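Prolyl-tRNA synthetase (Giardia lamblia ATCC 50803, PDB 3IAL) probably catalyses the ATP-dependent attachment of proline to tRNA(Pro), and is captured here with the prolyl-adenylate intermediate bound. Local coordinates at residues Leu17-Asp22 against Val229-Arg234; Asp200-Lys205 against Ala279-Ile284; Leu236-Ile241 against Thr275-Cys280; Leu293-Ala298 against Asp422-Arg427. All coordinates share one frame; numbering follows the deposited sequence.

Contact 1: residues Leu17-Asp22 against Val229-Arg234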
# COMPACT_ATOMS: atom_id res chain seq x y z
N LEU B 17 11.48 16.41 -27.35
CA LEU B 17 10.85 15.64 -28.42
C LEU B 17 9.35 15.90 -28.45
O LEU B 17 8.65 15.59 -27.49
CB LEU B 17 11.10 14.15 -28.20
CG LEU B 17 10.61 13.17 -29.28
CD1 LEU B 17 11.14 13.58 -30.68
CD2 LEU B 17 11.03 11.74 -28.94
N THR B 18 8.87 16.48 -29.54
CA THR B 18 7.45 16.78 -29.69
C THR B 18 6.70 15.45 -29.72
O THR B 18 7.14 14.50 -30.37
CB THR B 18 7.17 17.61 -30.98
OG1 THR B 18 7.98 18.78 -30.98
CG2 THR B 18 5.70 18.02 -31.06
N LYS B 19 5.60 15.39 -28.98
CA LYS B 19 4.88 14.14 -28.77
C LYS B 19 3.75 14.02 -29.79
O LYS B 19 2.72 14.70 -29.66
CB LYS B 19 4.32 14.08 -27.35
CG LYS B 19 3.59 12.79 -27.01
CD LYS B 19 2.66 12.95 -25.82
CE LYS B 19 1.40 13.76 -26.16
NZ LYS B 19 0.62 14.06 -24.94
N THR B 20 3.96 13.16 -30.79
CA THR B 20 2.99 12.94 -31.86
C THR B 20 2.74 11.45 -32.09
O THR B 20 3.36 10.59 -31.45
CB THR B 20 3.48 13.53 -33.18
OG1 THR B 20 4.62 12.78 -33.63
CG2 THR B 20 3.86 14.99 -33.02
N ARG B 21 1.84 11.16 -33.03
CA ARG B 21 1.55 9.80 -33.46
C ARG B 21 2.80 9.05 -33.89
O ARG B 21 3.03 7.91 -33.48
CB ARG B 21 0.53 9.83 -34.60
CG ARG B 21 0.13 8.47 -35.13
CD ARG B 21 -1.19 8.55 -35.89
NE ARG B 21 -1.73 7.22 -36.19
CZ ARG B 21 -1.92 6.71 -37.41
NH1 ARG B 21 -1.60 7.40 -38.51
NH2 ARG B 21 -2.43 5.49 -37.54
N ASP B 22 3.63 9.70 -34.70
CA ASP B 22 4.86 9.09 -35.20
C ASP B 22 5.95 8.91 -34.13
O ASP B 22 6.73 7.95 -34.20
CB ASP B 22 5.41 9.89 -36.39
CG ASP B 22 4.54 9.77 -37.64
OD1 ASP B 22 3.34 9.43 -37.55
OD2 ASP B 22 5.07 10.01 -38.74
N VAL B 229 -7.69 6.04 -25.88
CA VAL B 229 -6.87 6.41 -27.02
C VAL B 229 -5.53 7.01 -26.56
O VAL B 229 -5.50 7.99 -25.81
CB VAL B 229 -7.57 7.41 -27.94
CG1 VAL B 229 -6.66 7.76 -29.12
CG2 VAL B 229 -8.91 6.85 -28.42
N MET B 230 -4.44 6.39 -27.01
CA MET B 230 -3.09 6.85 -26.70
C MET B 230 -2.56 7.73 -27.84
O MET B 230 -3.10 7.70 -28.94
CB MET B 230 -2.18 5.64 -26.49
CG MET B 230 -2.59 4.80 -25.27
SD MET B 230 -2.10 5.57 -23.72
CE MET B 230 -0.34 5.27 -23.76
N PRO B 231 -1.49 8.51 -27.58
CA PRO B 231 -0.99 9.45 -28.60
C PRO B 231 -0.54 8.81 -29.91
O PRO B 231 -0.52 9.49 -30.92
CB PRO B 231 0.20 10.14 -27.91
CG PRO B 231 -0.08 10.01 -26.46
CD PRO B 231 -0.82 8.71 -26.28
N CYS B 232 -0.20 7.53 -29.90
CA CYS B 232 0.15 6.79 -31.12
C CYS B 232 -1.07 6.43 -31.97
O CYS B 232 -0.92 6.04 -33.11
CB CYS B 232 0.92 5.51 -30.78
SG CYS B 232 0.01 4.37 -29.66
N GLY B 233 -2.27 6.53 -31.40
CA GLY B 233 -3.49 6.19 -32.13
C GLY B 233 -4.03 4.80 -31.84
O GLY B 233 -5.14 4.47 -32.28
N ARG B 234 -3.27 3.98 -31.13
CA ARG B 234 -3.78 2.71 -30.61
C ARG B 234 -4.56 2.98 -29.35
O ARG B 234 -4.35 4.00 -28.69
CB ARG B 234 -2.66 1.74 -30.26
CG ARG B 234 -1.71 1.38 -31.37
CD ARG B 234 -0.81 0.23 -30.90
NE ARG B 234 0.36 0.04 -31.75
CZ ARG B 234 1.44 0.81 -31.75
NH1 ARG B 234 1.53 1.87 -30.95
NH2 ARG B 234 2.45 0.53 -32.58

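Contact 2: residues Asp200-Lys205 against Ala279-Ile284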
# COMPACT_ATOMS: atom_id res chain seq x y z
N ASP B 200 -12.01 12.97 -13.10
CA ASP B 200 -11.99 14.04 -12.09
C ASP B 200 -10.58 14.32 -11.59
O ASP B 200 -10.22 15.48 -11.36
CB ASP B 200 -12.88 13.70 -10.89
CG ASP B 200 -14.36 13.55 -11.24
OD1 ASP B 200 -14.76 13.82 -12.39
OD2 ASP B 200 -15.12 13.15 -10.35
N GLU B 201 -9.78 13.27 -11.43
CA GLU B 201 -8.44 13.40 -10.84
C GLU B 201 -7.29 13.39 -11.86
O GLU B 201 -6.43 14.27 -11.82
CB GLU B 201 -8.23 12.35 -9.75
CG GLU B 201 -9.18 12.54 -8.55
CD GLU B 201 -8.90 13.81 -7.74
OE1 GLU B 201 -7.73 14.08 -7.41
OE2 GLU B 201 -9.86 14.54 -7.43
N LEU B 202 -7.29 12.43 -12.79
CA LEU B 202 -6.20 12.34 -13.78
C LEU B 202 -6.51 13.06 -15.08
O LEU B 202 -5.69 13.03 -16.00
CB LEU B 202 -5.81 10.89 -14.05
CG LEU B 202 -5.28 10.15 -12.83
CD1 LEU B 202 -5.05 8.68 -13.19
CD2 LEU B 202 -4.01 10.81 -12.28
N CYS B 203 -7.67 13.70 -15.16
CA CYS B 203 -8.01 14.59 -16.28
C CYS B 203 -7.94 13.97 -17.67
O CYS B 203 -7.58 14.67 -18.62
CB CYS B 203 -7.12 15.83 -16.24
SG CYS B 203 -7.18 16.72 -14.69
N PHE B 204 -8.27 12.69 -17.81
CA PHE B 204 -8.40 12.08 -19.14
C PHE B 204 -9.67 11.23 -19.27
O PHE B 204 -10.39 11.02 -18.30
CB PHE B 204 -7.14 11.28 -19.52
CG PHE B 204 -6.98 9.97 -18.79
CD1 PHE B 204 -7.60 8.82 -19.27
CD2 PHE B 204 -6.20 9.89 -17.64
CE1 PHE B 204 -7.45 7.60 -18.60
CE2 PHE B 204 -6.06 8.67 -16.96
CZ PHE B 204 -6.67 7.53 -17.44
N LYS B 205 -9.94 10.78 -20.49
CA LYS B 205 -11.18 10.11 -20.84
C LYS B 205 -10.86 8.79 -21.54
O LYS B 205 -9.85 8.67 -22.21
CB LYS B 205 -11.97 11.01 -21.80
CG LYS B 205 -13.39 10.59 -22.03
CD LYS B 205 -14.10 11.52 -22.98
CE LYS B 205 -15.44 10.93 -23.41
NZ LYS B 205 -16.17 11.84 -24.36
N ALA B 279 0.17 5.02 -17.09
CA ALA B 279 0.60 5.13 -18.49
C ALA B 279 -0.25 6.15 -19.26
O ALA B 279 0.30 7.01 -19.95
CB ALA B 279 0.56 3.77 -19.17
N CYS B 280 -1.57 6.05 -19.12
CA CYS B 280 -2.50 6.96 -19.81
C CYS B 280 -2.30 8.43 -19.40
O CYS B 280 -2.11 9.29 -20.26
CB CYS B 280 -3.96 6.57 -19.54
SG CYS B 280 -4.49 5.07 -20.39
N ALA B 281 -2.35 8.69 -18.10
CA ALA B 281 -2.19 10.05 -17.57
C ALA B 281 -0.89 10.70 -18.01
O ALA B 281 -0.87 11.88 -18.36
CB ALA B 281 -2.26 10.02 -16.06
N LEU B 282 0.20 9.93 -18.00
CA LEU B 282 1.51 10.49 -18.37
C LEU B 282 1.55 10.76 -19.87
O LEU B 282 2.04 11.79 -20.31
CB LEU B 282 2.65 9.56 -17.97
CG LEU B 282 2.82 9.25 -16.47
CD1 LEU B 282 4.05 8.40 -16.29
CD2 LEU B 282 2.89 10.49 -15.58
N SER B 283 1.01 9.82 -20.64
CA SER B 283 1.16 9.81 -22.09
C SER B 283 0.31 10.89 -22.75
O SER B 283 0.75 11.57 -23.69
CB SER B 283 0.81 8.44 -22.66
OG SER B 283 1.74 7.44 -22.24
N ILE B 284 -0.92 11.03 -22.26
CA ILE B 284 -1.89 11.93 -22.84
C ILE B 284 -1.55 13.40 -22.55
O ILE B 284 -1.69 14.25 -23.43
CB ILE B 284 -3.31 11.61 -22.36
CG1 ILE B 284 -3.73 10.24 -22.89
CG2 ILE B 284 -4.27 12.70 -22.81
CD1 ILE B 284 -5.06 9.73 -22.37

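Contact 3: residues Leu236-Ile241 against Thr275-Cys280. With PR8 (5'-O-[(R)-hydroxy{[(2S)-pyrrolidin-2-ylcarbonyl]oxy}phosphoryl]adenosine), chain H.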
# COMPACT_ATOMS: atom_id res chain seq x y z
N LEU B 236 -5.62 1.55 -25.42
CA LEU B 236 -5.11 0.76 -24.33
C LEU B 236 -6.26 0.42 -23.39
O LEU B 236 -6.92 1.32 -22.88
CB LEU B 236 -4.05 1.59 -23.58
CG LEU B 236 -3.28 0.91 -22.45
CD1 LEU B 236 -2.45 -0.25 -23.01
CD2 LEU B 236 -2.40 1.92 -21.73
N GLN B 237 -6.51 -0.87 -23.16
CA GLN B 237 -7.55 -1.27 -22.20
C GLN B 237 -7.04 -0.98 -20.81
O GLN B 237 -6.08 -1.59 -20.34
CB GLN B 237 -7.92 -2.76 -22.32
CG GLN B 237 -9.03 -3.16 -21.36
CD GLN B 237 -9.31 -4.65 -21.34
OE1 GLN B 237 -9.42 -5.28 -22.38
NE2 GLN B 237 -9.43 -5.21 -20.15
N THR B 238 -7.70 -0.05 -20.14
CA THR B 238 -7.20 0.57 -18.91
C THR B 238 -8.12 0.32 -17.71
O THR B 238 -7.75 0.59 -16.57
CB THR B 238 -7.01 2.08 -19.18
OG1 THR B 238 -6.10 2.23 -20.28
CG2 THR B 238 -6.46 2.83 -17.96
N ALA B 239 -9.31 -0.20 -17.97
CA ALA B 239 -10.14 -0.76 -16.91
C ALA B 239 -10.82 -2.00 -17.45
O ALA B 239 -11.19 -2.04 -18.62
CB ALA B 239 -11.18 0.24 -16.44
N GLY B 240 -10.97 -3.01 -16.60
CA GLY B 240 -11.76 -4.19 -16.92
C GLY B 240 -12.75 -4.43 -15.81
O GLY B 240 -12.36 -4.61 -14.65
N ILE B 241 -14.03 -4.43 -16.16
CA ILE B 241 -15.12 -4.53 -15.19
C ILE B 241 -16.07 -5.64 -15.65
O ILE B 241 -16.68 -5.54 -16.72
CB ILE B 241 -15.84 -3.15 -15.07
CG1 ILE B 241 -14.94 -2.18 -14.30
CG2 ILE B 241 -17.19 -3.28 -14.39
CD1 ILE B 241 -15.42 -0.73 -14.30
N THR B 275 -1.16 -0.43 -13.65
CA THR B 275 -0.22 0.63 -14.00
C THR B 275 -0.53 1.34 -15.32
O THR B 275 -0.00 2.42 -15.60
CB THR B 275 1.20 0.06 -14.13
OG1 THR B 275 1.19 -1.00 -15.09
CG2 THR B 275 1.70 -0.47 -12.78
N ARG B 276 -1.37 0.71 -16.15
CA ARG B 276 -1.86 1.33 -17.39
C ARG B 276 -2.58 2.66 -17.18
O ARG B 276 -2.58 3.51 -18.07
CB ARG B 276 -2.79 0.37 -18.13
CG ARG B 276 -2.06 -0.79 -18.73
CD ARG B 276 -3.01 -1.69 -19.46
NE ARG B 276 -2.30 -2.61 -20.33
CZ ARG B 276 -2.88 -3.44 -21.19
NH1 ARG B 276 -4.20 -3.49 -21.31
NH2 ARG B 276 -2.11 -4.22 -21.94
N VAL B 277 -3.22 2.84 -16.03
CA VAL B 277 -3.87 4.12 -15.69
C VAL B 277 -2.82 5.23 -15.66
O VAL B 277 -3.01 6.30 -16.26
CB VAL B 277 -4.61 4.05 -14.34
CG1 VAL B 277 -5.31 5.38 -14.04
CG2 VAL B 277 -5.62 2.91 -14.32
N LEU B 278 -1.70 4.97 -14.97
CA LEU B 278 -0.57 5.89 -14.93
C LEU B 278 -0.01 6.10 -16.34
O LEU B 278 0.24 7.23 -16.74
CB LEU B 278 0.52 5.37 -13.98
CG LEU B 278 1.77 6.23 -13.79
CD1 LEU B 278 1.41 7.60 -13.23
CD2 LEU B 278 2.80 5.52 -12.89
N ALA B 279 0.17 5.02 -17.09
CA ALA B 279 0.60 5.13 -18.49
C ALA B 279 -0.25 6.15 -19.26
O ALA B 279 0.30 7.01 -19.95
CB ALA B 279 0.56 3.77 -19.17
N CYS B 280 -1.57 6.05 -19.12
CA CYS B 280 -2.50 6.96 -19.81
C CYS B 280 -2.30 8.43 -19.40
O CYS B 280 -2.11 9.29 -20.26
CB CYS B 280 -3.96 6.57 -19.54
SG CYS B 280 -4.49 5.07 -20.39
C PR8 H . -9.32 -8.81 -14.76
N PR8 H . -9.55 -10.06 -12.70
O PR8 H . -8.18 -9.29 -14.77
P PR8 H . -8.78 -7.54 -16.83
N1 PR8 H . 0.50 -4.98 -18.10
C2 PR8 H . -0.08 -3.96 -17.47
N3 PR8 H . -1.39 -3.94 -17.20
C4 PR8 H . -2.18 -4.96 -17.56
C5 PR8 H . -1.61 -6.04 -18.23
C6 PR8 H . -0.24 -6.03 -18.49
N6 PR8 H . 0.32 -7.06 -19.12
N7 PR8 H . -2.58 -6.91 -18.47
C8 PR8 H . -3.71 -6.41 -17.99
N9 PR8 H . -3.48 -5.21 -17.43
CA PR8 H . -10.26 -9.13 -13.60
CB PR8 H . -10.51 -7.86 -12.80
CD PR8 H . -9.66 -9.53 -11.35
CG PR8 H . -9.63 -8.01 -11.56
C1' PR8 H . -4.53 -4.35 -16.79
O10 PR8 H . -9.86 -8.01 -15.72
O1P PR8 H . -8.38 -8.63 -17.75
C2' PR8 H . -5.54 -3.79 -17.81
O2' PR8 H . -5.86 -2.42 -17.49
O2P PR8 H . -9.51 -6.36 -17.63
C3' PR8 H . -6.78 -4.61 -17.54
O3' PR8 H . -7.95 -3.91 -17.96
C4' PR8 H . -6.68 -4.64 -16.03
O4' PR8 H . -5.33 -5.12 -15.85
C5' PR8 H . -7.73 -5.58 -15.48
O5' PR8 H . -7.56 -6.87 -16.03

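Contact 4: residues Leu293-Ala298 against Asp422-Arg427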
# COMPACT_ATOMS: atom_id res chain seq x y z
N LEU B 293 2.14 16.68 -15.08
CA LEU B 293 1.44 15.82 -14.11
C LEU B 293 0.18 16.46 -13.53
O LEU B 293 0.24 17.58 -13.03
CB LEU B 293 2.39 15.46 -12.96
CG LEU B 293 3.69 14.75 -13.35
CD1 LEU B 293 4.59 14.62 -12.12
CD2 LEU B 293 3.41 13.39 -13.97
N PRO B 294 -0.94 15.73 -13.57
CA PRO B 294 -2.08 16.13 -12.75
C PRO B 294 -1.67 16.17 -11.26
O PRO B 294 -0.80 15.39 -10.85
CB PRO B 294 -3.10 15.03 -13.00
CG PRO B 294 -2.72 14.44 -14.31
CD PRO B 294 -1.23 14.52 -14.36
N PRO B 295 -2.27 17.09 -10.47
CA PRO B 295 -1.91 17.25 -9.06
C PRO B 295 -1.90 15.96 -8.23
O PRO B 295 -1.00 15.77 -7.41
CB PRO B 295 -2.98 18.21 -8.53
CG PRO B 295 -3.32 19.06 -9.69
CD PRO B 295 -3.18 18.16 -10.92
N LEU B 296 -2.89 15.09 -8.44
CA LEU B 296 -2.99 13.81 -7.72
C LEU B 296 -1.66 13.06 -7.68
O LEU B 296 -1.25 12.55 -6.64
CB LEU B 296 -4.05 12.90 -8.35
CG LEU B 296 -4.19 11.51 -7.71
CD1 LEU B 296 -4.80 11.63 -6.32
CD2 LEU B 296 -5.00 10.55 -8.60
N ILE B 297 -0.98 13.00 -8.82
CA ILE B 297 0.22 12.19 -8.96
C ILE B 297 1.52 12.99 -9.03
O ILE B 297 2.55 12.42 -9.33
CB ILE B 297 0.13 11.25 -10.20
CG1 ILE B 297 -0.05 12.04 -11.50
CG2 ILE B 297 -0.98 10.24 -9.99
CD1 ILE B 297 0.22 11.24 -12.80
N ALA B 298 1.48 14.28 -8.75
CA ALA B 298 2.70 15.08 -8.71
C ALA B 298 3.37 14.88 -7.36
O ALA B 298 2.80 15.27 -6.33
CB ALA B 298 2.38 16.57 -8.93
N ASP B 422 -6.28 24.01 -9.69
CA ASP B 422 -7.60 23.66 -10.22
C ASP B 422 -7.80 24.12 -11.66
O ASP B 422 -8.39 23.39 -12.47
CB ASP B 422 -8.72 24.27 -9.35
CG ASP B 422 -8.81 23.62 -7.98
OD1 ASP B 422 -8.28 22.51 -7.80
OD2 ASP B 422 -9.41 24.25 -7.08
N ALA B 423 -7.33 25.32 -11.98
CA ALA B 423 -7.43 25.83 -13.35
C ALA B 423 -6.52 25.01 -14.27
O ALA B 423 -6.87 24.73 -15.43
CB ALA B 423 -7.09 27.31 -13.41
N TYR B 424 -5.37 24.61 -13.74
CA TYR B 424 -4.42 23.73 -14.44
C TYR B 424 -5.05 22.38 -14.80
O TYR B 424 -4.98 21.95 -15.95
CB TYR B 424 -3.18 23.57 -13.55
CG TYR B 424 -2.16 22.52 -13.91
CD1 TYR B 424 -1.30 22.69 -14.99
CD2 TYR B 424 -1.99 21.41 -13.10
CE1 TYR B 424 -0.32 21.73 -15.28
CE2 TYR B 424 -1.03 20.46 -13.38
CZ TYR B 424 -0.20 20.62 -14.46
OH TYR B 424 0.75 19.65 -14.72
N LYS B 425 -5.67 21.73 -13.81
CA LYS B 425 -6.43 20.51 -14.02
C LYS B 425 -7.48 20.66 -15.10
O LYS B 425 -7.59 19.81 -15.98
CB LYS B 425 -7.16 20.11 -12.73
CG LYS B 425 -6.35 19.27 -11.77
CD LYS B 425 -7.14 18.95 -10.51
CE LYS B 425 -8.28 17.95 -10.77
NZ LYS B 425 -8.88 17.50 -9.49
N ALA B 426 -8.26 21.74 -15.02
CA ALA B 426 -9.34 21.99 -15.96
C ALA B 426 -8.84 22.21 -17.39
O ALA B 426 -9.50 21.77 -18.34
CB ALA B 426 -10.22 23.17 -15.50
N ARG B 427 -7.68 22.86 -17.56
CA ARG B 427 -7.06 22.97 -18.89
C ARG B 427 -6.56 21.60 -19.40
O ARG B 427 -6.75 21.28 -20.58
CB ARG B 427 -5.91 23.98 -18.91
CG ARG B 427 -6.34 25.43 -18.71
CD ARG B 427 -5.19 26.41 -18.90
NE ARG B 427 -4.04 26.14 -18.04
CZ ARG B 427 -3.85 26.63 -16.81
NH1 ARG B 427 -4.75 27.43 -16.24
NH2 ARG B 427 -2.76 26.31 -16.14

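Contact 1: residues Leu17-Asp22 against Val229-Arg234
R21 carries this meeting of two loops, its chain leaving the backbone with CG anti to N (chi1 -179°) and running extended to NE. CB passes the carbonyl oxygen of P231, and CG lies 3.3 Å from the carbonyl oxygen of C232. CD passes that same oxygen at greater distance. NE then gives it a weak hydrogen bond, 3.4 Å from R21 NE to C232 O and bent to 135° at the hydrogen, with the oxygen near the guanidinium plane at its edge. Farther out, NH1 bonds to the backbone oxygen of E454. The backbone of R21 joins in through a CA-H...O contact, its CA 3.3 Å from P231 O.

Both acceptors belong to a type I beta turn, M230 to G233, which links strands 222-229 and 235-245 of the class II synthetase core and is closed by G233 N bonding to M230 O at 2.8 Å. Loop 17-22, just ahead of helix 24-34, thus lies against the turn of a beta hairpin. C232 holds SG in the crowded position between N and the carbonyl carbon (chi1 58°), where it accepts a weak hydrogen bond from R234 N.

On the other flank K19, bent at chi3, crosses the P231 ring obliquely, its CE 4.0 Å from P231 CG. Its NZ continues to the carbonyl oxygens of S283, in the last turn of helix 276-285, and G286 just beyond it.

Contact 2: residues Asp200-Lys205 against Ala279-Ile284
The turn that follows helix 180-201 packs here on helix 276-285, the helix that comes after the last long strand of the class II synthetase core, and no hydrogen bond joins the two segments. F204 provides most of the contact. Its ring takes C280 CB over one face, 3.5 Å above the plane and offset toward the rim, so that CZ is the nearest ring atom at 3.6 Å from C280 CB. This is a CH-pi contact, and the sulfur adds an oblique sulfur-aromatic approach, with C280 SG 4.9 Å from the ring centroid. At the root of the same side chain F204 CB meets I284 CD1 at 3.9 Å, the two side chains crossing at about a right angle. A281 completes the patch, its methyl touching both F204 CE2 and L202 CB, the latter 4.2 Å from A281 CB.

In the next shell, C203 leaves the helical conformation with positive phi (56°) and turns the chain, so that L202 and F204 both face helix 276-285. F204 CG occupies the crowded position between N and the carbonyl carbon (chi1 74°), which lays the ring against C280 and A281. V228 of strand 222-229 packs on F204, C280 and I284, while F198 meets the F204 ring with its plane inclined by about 30°. Behind the patch, A279 O accepts from both S283 N and S283 OG, the hydroxyl 2.7 Å away and lying above the carbonyl plane.

Contact 3: residues Leu236-Ile241 against Thr275-Cys280
In the class II synthetase catalytic core, the axes of strand segment 236-241 and helix segment 276-280 approach to 8.4 Å, and the prolyl-adenylate PR8 is bound by residues of both. T275 leads into the helix, its OG1 bonded to L162 O. R276 matches the motif 3 arginine of class II synthetases, which lies over one face of the adenine: its chain runs extended from CG to NE, and the guanidinium has PR8 C4 over one face and L236 CD1 over the opposite one, each 3.6 Å from its plane. In that plane, NH1 donates to a lone pair of the Q237 carbonyl, 2.8 Å from R276 NH1 to Q237 O at 158°, while NE bonds to I163 O. These bonds fix the rotation of the planar group against the base, which would let the positive charge lie close over it.

Q237 O also accepts from the ribose O2' at 3.0 Å, and Q237 NE2 donates to PR8 O3' at 2.9 Å. One strand residue thereby holds both ribose hydroxyls, its own amide being positioned by R211 through OE1.

V277 follows, its CG2 3.7 Å from T238 CG2, the two side chains crossing obliquely. A279 offers its methyl to L236 CD2. At C280 the sulfur comes 3.3 Å from T238 OG1, a hydroxyl that bonds back to L236 O from above that carbonyl's plane.

Contact 4: residues Leu293-Ala298 against Asp422-Arg427
A proline-rich linker ahead of strand 302-307, the first strand of the anticodon-binding domain, meets helix 416-438 here through a short 3-10 turn, residues 295-297. Y424 reaches across from the helix with CG anti to the backbone N (chi1 169°), which points the ring, hydroxyl first, at the L293 carbonyl. Its hydroxyl donates to that group, 2.7 Å from Y424 OH to L293 O, with the oxygen at the ring edge and in the ring plane. The hydroxyl lies well above the carbonyl plane, away from the in-plane lone-pair directions. The same ring edge receives P295, whose CD lies 4.0 Å from Y424 CE2 as the two groups slide past each other in opposite directions.

K425, one residue on, has CG anti to the carbonyl carbon (chi1 -86°) and bends at chi3 (70°). Its aliphatic part crosses the P295 ring obliquely, and NZ goes on to a weak hydrogen bond with D200 O and a long, weak ion pair with E201. P295 CD thus meets two successive side chains of one helix. L293 turns its own side chain away, onto L282 of helix 276-285. P295 CD and K425 CG, at 3.5 Å, sit closer than carbon atoms usually do.

How the contacts relate
Helix 276-285 ties the set together: contacts 2 and 3, with centres 10 Å apart, share A279 and C280 on it, and contacts 1 and 4 touch it. Contact 1 closes before contact 3 opens, yet its segments alternate with those of contact 2; contact 4 comes last along the chain, its centre 10 Å from that of contact 2 and 19 Å from that of contact 3. L202 packs on V277 between contacts 2 and 3, L278 meets I297 between 3 and 4, and C203 lies beside K425 between 2 and 4. The helix that holds the adenylate at its start is therefore packed, farther along, against the N-terminal loop and the linker into the anticodon-binding domain.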